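Local coordinates for amino acid amide racemase (PDB 6GIO), which belongs to the class-III aminotransferase family and binds pyridoxal-5'-phosphate in a two-chain assembly, at residues 171-176 against 343-348; 211-216 against 395-400; 357-360 against 364-367; 177-182 against 218-223. All blocks are in the same frame, centred on the assembly; numbering follows the deposited sequence.

Contact 1. Residues 171-176 against 343-348; sequences DPFRPR and IGDVRG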
loop_
_atom_site.group_PDB
_atom_site.type_symbol
_atom_site.label_atom_id
_atom_site.label_comp_id
_atom_site.label_asym_id
_atom_site.label_seq_id
_atom_site.Cartn_x
_atom_site.Cartn_y
_atom_site.Cartn_z
ATOM N N ASP C 171 -29.013 1.834 13.070
ATOM C CA ASP C 171 -29.149 0.509 12.524
ATOM C C ASP C 171 -30.639 0.105 12.566
ATOM O O ASP C 171 -31.156 -0.221 13.622
ATOM C CB ASP C 171 -28.325 -0.420 13.389
ATOM C CG ASP C 171 -28.431 -1.869 12.972
ATOM O OD1 ASP C 171 -29.248 -2.226 12.071
ATOM O OD2 ASP C 171 -27.676 -2.646 13.564
ATOM N N PRO C 172 -31.326 0.103 11.414
ATOM C CA PRO C 172 -32.737 -0.277 11.420
ATOM C C PRO C 172 -33.043 -1.675 12.007
ATOM O O PRO C 172 -34.118 -1.853 12.521
ATOM C CB PRO C 172 -33.134 -0.231 9.944
ATOM C CG PRO C 172 -32.079 0.565 9.269
ATOM C CD PRO C 172 -30.823 0.358 10.051
ATOM N N PHE C 173 -32.129 -2.631 11.943
ATOM C CA PHE C 173 -32.406 -3.998 12.401
ATOM C C PHE C 173 -32.216 -4.154 13.915
ATOM O O PHE C 173 -32.919 -4.922 14.531
ATOM C CB PHE C 173 -31.528 -5.000 11.646
ATOM C CG PHE C 173 -31.899 -6.461 11.888
ATOM C CD1 PHE C 173 -33.090 -6.977 11.408
ATOM C CD2 PHE C 173 -31.036 -7.314 12.564
ATOM C CE1 PHE C 173 -33.416 -8.309 11.590
ATOM C CE2 PHE C 173 -31.347 -8.650 12.758
ATOM C CZ PHE C 173 -32.555 -9.156 12.270
ATOM N N ARG C 174 -31.270 -3.416 14.511
ATOM C CA ARG C 174 -31.094 -3.372 15.968
ATOM C C ARG C 174 -31.180 -1.933 16.404
ATOM O O ARG C 174 -30.170 -1.331 16.729
ATOM C CB ARG C 174 -29.771 -3.985 16.370
ATOM C CG ARG C 174 -29.705 -5.454 15.969
ATOM C CD ARG C 174 -28.611 -6.210 16.659
ATOM N NE ARG C 174 -28.734 -7.644 16.427
ATOM C CZ ARG C 174 -28.396 -8.264 15.297
ATOM N NH1 ARG C 174 -27.934 -7.583 14.266
ATOM N NH2 ARG C 174 -28.536 -9.584 15.183
ATOM N N PRO C 175 -32.399 -1.361 16.407
ATOM C CA PRO C 175 -32.545 0.117 16.426
ATOM C C PRO C 175 -32.452 0.742 17.820
ATOM O O PRO C 175 -33.403 1.380 18.290
ATOM C CB PRO C 175 -33.923 0.316 15.810
ATOM C CG PRO C 175 -34.676 -0.835 16.337
ATOM C CD PRO C 175 -33.718 -2.010 16.314
ATOM N N ARG C 176 -31.304 0.541 18.460
ATOM C CA ARG C 176 -30.943 1.213 19.709
ATOM C C ARG C 176 -30.910 2.745 19.528
ATOM O O ARG C 176 -31.329 3.486 20.409
ATOM C CB ARG C 176 -29.610 0.657 20.218
ATOM C CG ARG C 176 -29.712 -0.839 20.564
ATOM C CD ARG C 176 -28.441 -1.457 21.151
ATOM N NE ARG C 176 -28.223 -1.017 22.527
ATOM C CZ ARG C 176 -27.336 -1.533 23.383
ATOM N NH1 ARG C 176 -26.550 -2.557 23.038
ATOM N NH2 ARG C 176 -27.235 -1.008 24.603
ATOM N N ILE C 343 -32.182 -16.985 9.599
ATOM C CA ILE C 343 -32.029 -15.853 8.703
ATOM C C ILE C 343 -32.922 -14.703 9.194
ATOM O O ILE C 343 -34.106 -14.638 8.891
ATOM C CB ILE C 343 -32.367 -16.254 7.254
ATOM C CG1 ILE C 343 -31.428 -17.369 6.796
ATOM C CG2 ILE C 343 -32.285 -15.036 6.313
ATOM C CD1 ILE C 343 -31.817 -17.975 5.463
ATOM N N GLY C 344 -32.359 -13.827 10.010
ATOM C CA GLY C 344 -33.152 -12.727 10.569
ATOM C C GLY C 344 -33.368 -11.556 9.633
ATOM O O GLY C 344 -34.407 -10.863 9.716
ATOM N N ASP C 345 -32.401 -11.294 8.750
ATOM C CA ASP C 345 -32.488 -10.136 7.835
ATOM C C ASP C 345 -31.622 -10.421 6.611
ATOM O O ASP C 345 -30.644 -11.169 6.683
ATOM C CB ASP C 345 -31.975 -8.882 8.550
ATOM C CG ASP C 345 -32.407 -7.567 7.886
ATOM O OD1 ASP C 345 -33.397 -7.524 7.127
ATOM O OD2 ASP C 345 -31.747 -6.549 8.175
ATOM N N VAL C 346 -32.018 -9.831 5.488
ATOM C CA VAL C 346 -31.242 -9.806 4.278
ATOM C C VAL C 346 -31.258 -8.346 3.895
ATOM O O VAL C 346 -32.326 -7.781 3.681
ATOM C CB VAL C 346 -31.870 -10.683 3.144
ATOM C CG1 VAL C 346 -31.057 -10.555 1.851
ATOM C CG2 VAL C 346 -31.961 -12.151 3.568
ATOM N N ARG C 347 -30.087 -7.701 3.884
ATOM C CA ARG C 347 -30.042 -6.227 3.657
ATOM C C ARG C 347 -28.876 -5.921 2.757
ATOM O O ARG C 347 -28.042 -6.775 2.477
ATOM C CB ARG C 347 -29.955 -5.454 4.982
ATOM C CG ARG C 347 -28.862 -5.939 5.942
ATOM C CD ARG C 347 -28.689 -5.033 7.180
ATOM N NE ARG C 347 -27.630 -5.567 8.042
ATOM C CZ ARG C 347 -27.831 -6.352 9.097
ATOM N NH1 ARG C 347 -29.041 -6.685 9.467
ATOM N NH2 ARG C 347 -26.815 -6.825 9.781
ATOM N N GLY C 348 -28.831 -4.711 2.262
ATOM C CA GLY C 348 -27.753 -4.338 1.363
ATOM C C GLY C 348 -28.266 -3.494 0.241
ATOM O O GLY C 348 -29.406 -3.017 0.280
#
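Phe173 meets the carbonyl O of Gly344, the side chain of Asp345 and the NH1 of Arg347, an example of a loop residue docking its ring on an outer strand of a sheet. The aromatic part comes first. Asp345 CB sits over one face of the Phe173 ring in a CH-pi contact, 3.7 Å from the centroid and 23° off the ring normal, displaced toward the rim at CE1. Beyond it the carboxylate lies almost parallel to the ring, the planes 10° apart, and the two side chains run past each other in opposite directions. Phe173 CG is anti to the backbone N (chi1 -171°), which carries the ring across to the strand, where CE1 reaches Gly344 O at 3.3 Å.

A polar group lies beside the ring. Arg347 NH1 forms a salt bridge with Asp345 OD2 at 3.0 Å; the oxygen offers its anti lone pair and lies close to the guanidinium plane. The same NH1 comes obliquely to Phe173 CB at 3.7 Å. The other end of the guanidinium, NH2, bridges to Asp356, which also pairs with Arg174 NH1, so one carboxylate of the neighbouring strand serves two arginines. Within the loop, Asp171 OD1 accepts from Phe173 N at 2.9 Å, with the N-H coming from above the carboxylate plane of Asp171, and this bond closes an Asx turn.

Two motifs are thus brought together: that Asx turn, in the loop after strand 164-167, and a classic beta bulge formed where Gly344 and Asp345 both face Asp356 at the border of the second sheet.

Contact 2. Residues 211-216 against 395-400; sequences GGLVVP and VLEFMP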
loop_
_atom_site.group_PDB
_atom_site.type_symbol
_atom_site.label_atom_id
_atom_site.label_comp_id
_atom_site.label_asym_id
_atom_site.label_seq_id
_atom_site.Cartn_x
_atom_site.Cartn_y
_atom_site.Cartn_z
ATOM N N GLY C 211 -18.954 -3.380 9.876
ATOM C CA GLY C 211 -19.896 -3.229 10.978
ATOM C C GLY C 211 -21.144 -4.088 10.911
ATOM O O GLY C 211 -21.798 -4.299 11.934
ATOM N N GLY C 212 -21.459 -4.606 9.724
ATOM C CA GLY C 212 -22.597 -5.511 9.515
ATOM C C GLY C 212 -23.445 -5.281 8.288
ATOM O O GLY C 212 -24.605 -5.686 8.264
ATOM N N LEU C 213 -22.876 -4.668 7.253
ATOM C CA LEU C 213 -23.612 -4.308 6.036
ATOM C C LEU C 213 -24.941 -3.612 6.364
ATOM O O LEU C 213 -26.049 -3.995 5.905
ATOM C CB LEU C 213 -23.769 -5.544 5.148
ATOM C CG LEU C 213 -22.453 -5.934 4.465
ATOM C CD1 LEU C 213 -22.386 -7.422 4.147
ATOM C CD2 LEU C 213 -22.250 -5.096 3.206
ATOM N N VAL C 214 -24.808 -2.574 7.180
ATOM C CA VAL C 214 -25.931 -1.805 7.633
ATOM C C VAL C 214 -26.248 -0.648 6.700
ATOM O O VAL C 214 -25.433 0.249 6.530
ATOM C CB VAL C 214 -25.655 -1.254 9.057
ATOM C CG1 VAL C 214 -26.815 -0.399 9.552
ATOM C CG2 VAL C 214 -25.412 -2.392 10.017
ATOM N N VAL C 215 -27.432 -0.654 6.107
ATOM C CA VAL C 215 -27.888 0.483 5.334
ATOM C C VAL C 215 -28.558 1.450 6.293
ATOM O O VAL C 215 -29.515 1.090 7.002
ATOM C CB VAL C 215 -28.922 0.112 4.264
ATOM C CG1 VAL C 215 -29.345 1.349 3.433
ATOM C CG2 VAL C 215 -28.376 -0.961 3.336
ATOM N N PRO C 216 -28.094 2.707 6.306
ATOM C CA PRO C 216 -28.710 3.625 7.230
ATOM C C PRO C 216 -30.186 3.874 6.912
ATOM O O PRO C 216 -30.610 3.619 5.774
ATOM C CB PRO C 216 -27.898 4.914 7.039
ATOM C CG PRO C 216 -27.477 4.857 5.614
ATOM C CD PRO C 216 -27.178 3.386 5.380
ATOM N N VAL C 395 -23.025 -11.836 10.444
ATOM C CA VAL C 395 -23.609 -11.402 9.171
ATOM C C VAL C 395 -22.806 -12.060 8.035
ATOM O O VAL C 395 -21.631 -11.721 7.829
ATOM C CB VAL C 395 -23.554 -9.854 8.971
ATOM C CG1 VAL C 395 -24.330 -9.466 7.729
ATOM C CG2 VAL C 395 -24.129 -9.093 10.135
ATOM N N LEU C 396 -23.436 -12.993 7.304
ATOM C CA LEU C 396 -22.857 -13.552 6.113
ATOM C C LEU C 396 -22.730 -12.420 5.118
ATOM O O LEU C 396 -23.672 -11.654 4.920
ATOM C CB LEU C 396 -23.729 -14.660 5.529
ATOM C CG LEU C 396 -24.065 -15.849 6.425
ATOM C CD1 LEU C 396 -24.870 -16.842 5.640
ATOM C CD2 LEU C 396 -22.836 -16.458 7.037
ATOM N N GLU C 397 -21.552 -12.320 4.505
ATOM C CA GLU C 397 -21.256 -11.301 3.491
ATOM C C GLU C 397 -21.192 -11.915 2.077
ATOM O O GLU C 397 -20.502 -12.937 1.856
ATOM C CB GLU C 397 -19.899 -10.629 3.790
ATOM C CG GLU C 397 -19.440 -9.729 2.652
ATOM C CD GLU C 397 -18.270 -8.843 3.019
ATOM O OE1 GLU C 397 -17.129 -9.139 2.655
ATOM O OE2 GLU C 397 -18.504 -7.818 3.647
ATOM N N PHE C 398 -21.911 -11.292 1.148
ATOM C CA PHE C 398 -21.899 -11.677 -0.271
ATOM C C PHE C 398 -21.529 -10.453 -1.094
ATOM O O PHE C 398 -22.304 -9.471 -1.195
ATOM C CB PHE C 398 -23.244 -12.263 -0.712
ATOM C CG PHE C 398 -23.639 -13.498 0.063
ATOM C CD1 PHE C 398 -22.999 -14.698 -0.147
ATOM C CD2 PHE C 398 -24.595 -13.434 1.036
ATOM C CE1 PHE C 398 -23.316 -15.841 0.600
ATOM C CE2 PHE C 398 -24.925 -14.569 1.781
ATOM C CZ PHE C 398 -24.289 -15.779 1.564
ATOM N N MET C 399 -20.319 -10.504 -1.640
ATOM C CA MET C 399 -19.746 -9.428 -2.451
ATOM C C MET C 399 -19.250 -10.036 -3.743
ATOM O O MET C 399 -18.078 -9.957 -4.044
ATOM C CB MET C 399 -18.563 -8.800 -1.688
ATOM C CG MET C 399 -19.015 -8.035 -0.448
ATOM S SD MET C 399 -19.709 -6.422 -0.883
ATOM C CE MET C 399 -18.260 -5.553 -1.427
ATOM N N PRO C 400 -20.130 -10.716 -4.488
ATOM C CA PRO C 400 -19.594 -11.442 -5.644
ATOM C C PRO C 400 -19.126 -10.490 -6.754
ATOM O O PRO C 400 -19.547 -9.315 -6.782
ATOM C CB PRO C 400 -20.785 -12.280 -6.122
ATOM C CG PRO C 400 -22.009 -11.563 -5.634
ATOM C CD PRO C 400 -21.596 -10.869 -4.362
#
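Gly212 O is approached by both methyls of Val395 while it accepts a hydrogen bond from Arg347 NH2; CG1 lies 3.8 Å and CG2 3.9 Å from this oxygen. The case illustrates how the two sheets of a fold-type-I pyridoxal-phosphate enzyme are joined: a buried loop that follows strand 199-204 of the largely parallel sheet rests on strand 395-398 of the other. Leu213 and Val214 both face Leu208 in a G1 beta bulge. Leu213 stands in left-handed backbone conformation there, and its side chain is turned toward the strand.

No hydrogen bond crosses between the segments, and the contact is made by van der Waals packing. Val395 CG2 also lies 3.9 Å from Gly212 CA, so this one methyl touches both the CA and the O of the glycine. Further along, Leu213 and Glu397 cross at about a right angle, and one leucine branch does the touching: CD1 rests against CB and CG of the glutamate. Glu397 has CG anti to its backbone N (chi1 171°) and continues extended, which brings the carboxylate beside the leucine methyl; the side chain is about 7 Å from a bound pyridoxal-5'-phosphate. There OE1 forms a salt bridge with Lys241, a residue of the pyridoxal-5'-phosphate pocket. Leu213 CD1 ends 4.0 Å from Glu397 CG and 3.9 Å from OE2, the other carboxylate oxygen.

Contact 3. Residues 357-360 against 364-367; sequences LVSD and REPA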
loop_
_atom_site.group_PDB
_atom_site.type_symbol
_atom_site.label_atom_id
_atom_site.label_comp_id
_atom_site.label_asym_id
_atom_site.label_seq_id
_atom_site.Cartn_x
_atom_site.Cartn_y
_atom_site.Cartn_z
ATOM N N LEU C 357 -27.582 -13.480 10.835
ATOM C CA LEU C 357 -27.973 -14.705 11.483
ATOM C C LEU C 357 -28.305 -14.447 12.953
ATOM O O LEU C 357 -27.544 -13.779 13.665
ATOM C CB LEU C 357 -26.851 -15.739 11.407
ATOM C CG LEU C 357 -26.321 -16.006 10.016
ATOM C CD1 LEU C 357 -25.228 -17.025 10.066
ATOM C CD2 LEU C 357 -27.430 -16.487 9.094
ATOM N N VAL C 358 -29.449 -14.954 13.388
ATOM C CA VAL C 358 -29.939 -14.701 14.750
ATOM C C VAL C 358 -30.293 -16.006 15.465
ATOM O O VAL C 358 -30.851 -16.906 14.866
ATOM C CB VAL C 358 -31.159 -13.797 14.750
ATOM C CG1 VAL C 358 -30.821 -12.405 14.194
ATOM C CG2 VAL C 358 -32.315 -14.418 13.967
ATOM N N SER C 359 -29.970 -16.107 16.745
ATOM C CA SER C 359 -30.359 -17.277 17.533
ATOM C C SER C 359 -31.807 -17.171 17.983
ATOM O O SER C 359 -32.381 -18.164 18.427
ATOM C CB SER C 359 -29.425 -17.487 18.737
ATOM O OG SER C 359 -29.403 -16.367 19.603
ATOM N N ASP C 360 -32.408 -15.982 17.863
ATOM C CA ASP C 360 -33.793 -15.798 18.301
ATOM C C ASP C 360 -34.431 -14.713 17.436
ATOM O O ASP C 360 -33.895 -13.591 17.374
ATOM C CB ASP C 360 -33.800 -15.418 19.793
ATOM C CG ASP C 360 -35.211 -15.334 20.386
ATOM O OD1 ASP C 360 -35.949 -14.328 20.189
ATOM O OD2 ASP C 360 -35.577 -16.314 21.049
ATOM N N ARG C 364 -33.528 -10.983 18.306
ATOM C CA ARG C 364 -32.497 -10.662 17.299
ATOM C C ARG C 364 -31.102 -10.807 17.874
ATOM O O ARG C 364 -30.100 -10.258 17.358
ATOM C CB ARG C 364 -32.748 -9.268 16.669
ATOM C CG ARG C 364 -33.992 -9.282 15.804
ATOM C CD ARG C 364 -34.252 -7.936 15.147
ATOM N NE ARG C 364 -35.396 -8.003 14.262
ATOM C CZ ARG C 364 -35.934 -6.966 13.626
ATOM N NH1 ARG C 364 -35.447 -5.751 13.773
ATOM N NH2 ARG C 364 -36.993 -7.145 12.842
ATOM N N GLU C 365 -31.011 -11.586 18.947
ATOM C CA GLU C 365 -29.738 -11.978 19.477
ATOM C C GLU C 365 -28.904 -12.620 18.339
ATOM O O GLU C 365 -29.373 -13.538 17.667
ATOM C CB GLU C 365 -29.914 -12.963 20.640
ATOM C CG GLU C 365 -28.630 -13.329 21.377
ATOM C CD GLU C 365 -27.993 -12.152 22.138
ATOM O OE1 GLU C 365 -28.590 -11.037 22.224
ATOM O OE2 GLU C 365 -26.862 -12.339 22.650
ATOM N N PRO C 366 -27.663 -12.153 18.147
ATOM C CA PRO C 366 -26.818 -12.671 17.068
ATOM C C PRO C 366 -26.573 -14.162 17.198
ATOM O O PRO C 366 -26.381 -14.628 18.286
ATOM C CB PRO C 366 -25.471 -11.951 17.266
ATOM C CG PRO C 366 -25.710 -10.881 18.298
ATOM C CD PRO C 366 -27.093 -10.984 18.842
ATOM N N ALA C 367 -26.502 -14.901 16.098
ATOM C CA ALA C 367 -26.123 -16.319 16.204
ATOM C C ALA C 367 -24.718 -16.395 16.703
ATOM O O ALA C 367 -23.934 -15.458 16.488
ATOM C CB ALA C 367 -26.247 -17.041 14.879
#
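Leu357 and Ala367 form the compact end of this short-range contact, which shows how a chain that leaves a sheet can be folded back on itself before the next helix. Ala367 N donates to Leu357 O at 2.9 Å, nearly straight at the hydrogen (165°). The same oxygen also accepts from Asn394 ND2, so two donors grip it. Beside this bond the CB atoms of Leu357 and Ala367 touch at 3.8 Å, and the leucine goes on to pack against helix 369-382.

Next to it, Ser359 N donates to Glu365 O at 2.8 Å. These two bonds flank Val358 and Pro366, a non-hydrogen-bonded antiparallel pair and a single beta bridge, with CA atoms 4.4 Å apart. Proline, lacking an N-H, fits such a position without losing a cross-strand donor. Val358 CA draws close to Glu365 O as well, at 3.2 Å, a CA-H...O contact.

Toward solvent the grip relaxes. The serine hydroxyl, set between backbone N and carbonyl carbon (chi1 59°), gives Glu365 O a second bond that is only weak, 3.4 Å from OG, and brushes Glu365 CB while the glutamate carboxylate leads away. At the exposed tip Arg364 N still donates to Asp360 O at 2.8 Å, in a more bent bond. Asp360 OD1 turns to Ser363 N within the connecting loop, whereas the Arg364 side chain points off the bridge and donates through NH1 to Phe173 O.

Contact 4. Residues 177-182 against 218-223; sequences FSAEAV and PAFLEA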
loop_
_atom_site.group_PDB
_atom_site.type_symbol
_atom_site.label_atom_id
_atom_site.label_comp_id
_atom_site.label_asym_id
_atom_site.label_seq_id
_atom_site.Cartn_x
_atom_site.Cartn_y
_atom_site.Cartn_z
ATOM N N PHE C 177 -30.489 3.215 18.360
ATOM C CA PHE C 177 -30.321 4.640 18.148
ATOM C C PHE C 177 -30.973 5.063 16.863
ATOM O O PHE C 177 -30.602 4.616 15.793
ATOM C CB PHE C 177 -28.814 5.026 18.138
ATOM C CG PHE C 177 -28.089 4.683 19.400
ATOM C CD1 PHE C 177 -28.096 5.546 20.484
ATOM C CD2 PHE C 177 -27.397 3.485 19.505
ATOM C CE1 PHE C 177 -27.448 5.203 21.658
ATOM C CE2 PHE C 177 -26.728 3.137 20.669
ATOM C CZ PHE C 177 -26.744 3.997 21.747
ATOM N N SER C 178 -31.966 5.925 16.967
ATOM C CA SER C 178 -32.597 6.449 15.779
ATOM C C SER C 178 -31.656 7.433 15.068
ATOM O O SER C 178 -30.699 7.949 15.641
ATOM C CB SER C 178 -33.913 7.161 16.142
ATOM O OG SER C 178 -33.655 8.306 16.952
ATOM N N ALA C 179 -31.935 7.658 13.797
ATOM C CA ALA C 179 -31.383 8.788 13.064
ATOM C C ALA C 179 -31.406 10.089 13.885
ATOM O O ALA C 179 -30.385 10.772 14.030
ATOM C CB ALA C 179 -32.131 8.977 11.752
ATOM N N GLU C 180 -32.556 10.380 14.460
ATOM C CA GLU C 180 -32.781 11.637 15.183
ATOM C C GLU C 180 -31.914 11.659 16.463
ATOM O O GLU C 180 -31.403 12.718 16.867
ATOM C CB GLU C 180 -34.274 11.795 15.520
ATOM C CG GLU C 180 -35.251 11.963 14.327
ATOM C CD GLU C 180 -35.424 10.709 13.408
ATOM O OE1 GLU C 180 -35.181 9.551 13.846
ATOM O OE2 GLU C 180 -35.803 10.883 12.215
ATOM N N ALA C 181 -31.747 10.487 17.093
ATOM C CA ALA C 181 -30.961 10.381 18.288
ATOM C C ALA C 181 -29.487 10.620 17.995
ATOM O O ALA C 181 -28.778 11.249 18.768
ATOM C CB ALA C 181 -31.168 9.022 18.950
ATOM N N VAL C 182 -28.995 10.102 16.878
ATOM C CA VAL C 182 -27.593 10.286 16.563
ATOM C C VAL C 182 -27.305 11.762 16.202
ATOM O O VAL C 182 -26.360 12.376 16.719
ATOM C CB VAL C 182 -27.186 9.296 15.502
ATOM C CG1 VAL C 182 -25.796 9.575 14.978
ATOM C CG2 VAL C 182 -27.226 7.906 16.145
ATOM N N PRO C 218 -33.248 6.079 5.786
ATOM C CA PRO C 218 -33.293 7.096 4.746
ATOM C C PRO C 218 -33.149 8.489 5.291
ATOM O O PRO C 218 -33.703 8.787 6.318
ATOM C CB PRO C 218 -34.708 6.937 4.157
ATOM C CG PRO C 218 -35.015 5.497 4.390
ATOM C CD PRO C 218 -34.420 5.175 5.729
ATOM N N ALA C 219 -32.387 9.318 4.591
ATOM C CA ALA C 219 -32.246 10.753 4.872
ATOM C C ALA C 219 -31.239 11.036 5.987
ATOM O O ALA C 219 -30.822 12.172 6.122
ATOM C CB ALA C 219 -33.593 11.407 5.187
ATOM N N PHE C 220 -30.841 10.030 6.767
ATOM C CA PHE C 220 -29.900 10.247 7.823
ATOM C C PHE C 220 -28.547 10.838 7.371
ATOM O O PHE C 220 -28.109 11.849 7.925
ATOM C CB PHE C 220 -29.647 8.963 8.633
ATOM C CG PHE C 220 -28.469 9.089 9.582
ATOM C CD1 PHE C 220 -28.560 9.881 10.729
ATOM C CD2 PHE C 220 -27.285 8.420 9.334
ATOM C CE1 PHE C 220 -27.475 10.018 11.592
ATOM C CE2 PHE C 220 -26.203 8.537 10.182
ATOM C CZ PHE C 220 -26.293 9.338 11.312
ATOM N N LEU C 221 -27.887 10.193 6.400
ATOM C CA LEU C 221 -26.581 10.606 5.950
ATOM C C LEU C 221 -26.630 12.009 5.355
ATOM O O LEU C 221 -25.694 12.784 5.564
ATOM C CB LEU C 221 -26.018 9.613 4.939
ATOM C CG LEU C 221 -25.624 8.234 5.519
ATOM C CD1 LEU C 221 -24.994 7.383 4.446
ATOM C CD2 LEU C 221 -24.665 8.356 6.703
ATOM N N GLU C 222 -27.693 12.338 4.618
ATOM C CA GLU C 222 -27.850 13.699 4.067
ATOM C C GLU C 222 -27.995 14.738 5.158
ATOM O O GLU C 222 -27.488 15.858 5.032
ATOM C CB GLU C 222 -29.039 13.813 3.091
ATOM C CG GLU C 222 -29.104 15.194 2.416
ATOM C CD GLU C 222 -30.113 15.295 1.276
ATOM O OE1 GLU C 222 -30.844 14.338 1.008
ATOM O OE2 GLU C 222 -30.188 16.359 0.638
ATOM N N ALA C 223 -28.714 14.390 6.221
ATOM C CA ALA C 223 -28.874 15.315 7.342
ATOM C C ALA C 223 -27.538 15.489 8.103
ATOM O O ALA C 223 -27.220 16.575 8.585
ATOM C CB ALA C 223 -29.983 14.848 8.275
#
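This is a small, buried apolar contact between the first turns of two helices, 179-191 and 220-229, flanking the mixed sheet that contains strands 164-167, 199-204 and 234-238, and it serves as an example of one aromatic side chain packing between neighbouring helix starts. Phe220 does the reaching. Its CG is anti to the backbone N (chi1 169°), a setting that extends the ring toward Ala179 and Val182, about one helical turn apart. Ala179 CB meets Phe220 CD1 at 3.8 Å, and the alanine CA is equally close to the same ring atom. Farther out, Val182 CG1 touches Phe220 CZ at 3.7 Å, the two side chains crossing at about a right angle. Both partners approach the ring obliquely.

Each helix belongs to a beta-alpha-beta crossover: 179-191 leads from strand 164-167 to 199-204, and 220-229 from 199-204 to 234-238, all parallel. Leu183 of the first helix and Pro170 of the preceding loop also pack on the phenylalanine.

The helix starts are formed differently. Ser178 is an N-cap whose OG accepts from Ala181 N at 2.9 Å, while its carbonyl O receives Val182 N at 3.0 Å, the first backbone bond of the helix. At the other helix the N-cap is Ala219, and its carbonyl O accepts from Ala223 N at 3.1 Å.

Followed from the N terminus, residues 171-176 and 177-182 run on directly, opening contacts 1 and 4, and 211-216 then opens contact 2. Contact 4 closes first, at 218-223, inside the far longer span that contact 1 closes at 343-348. Contact 3 opens and closes within 357-367, after contact 1 is complete but still within the span of contact 2, which ends at 395-400 and crosses both contact 1 and contact 4. Contact 4 joins helices of the sheet of strand 199-204, contacts 1 and 2 tie its loops to the second sheet, and contact 3 folds back the chain between strand 352-357 and helix 369-382, touching contacts 1 and 2 but not contact 4.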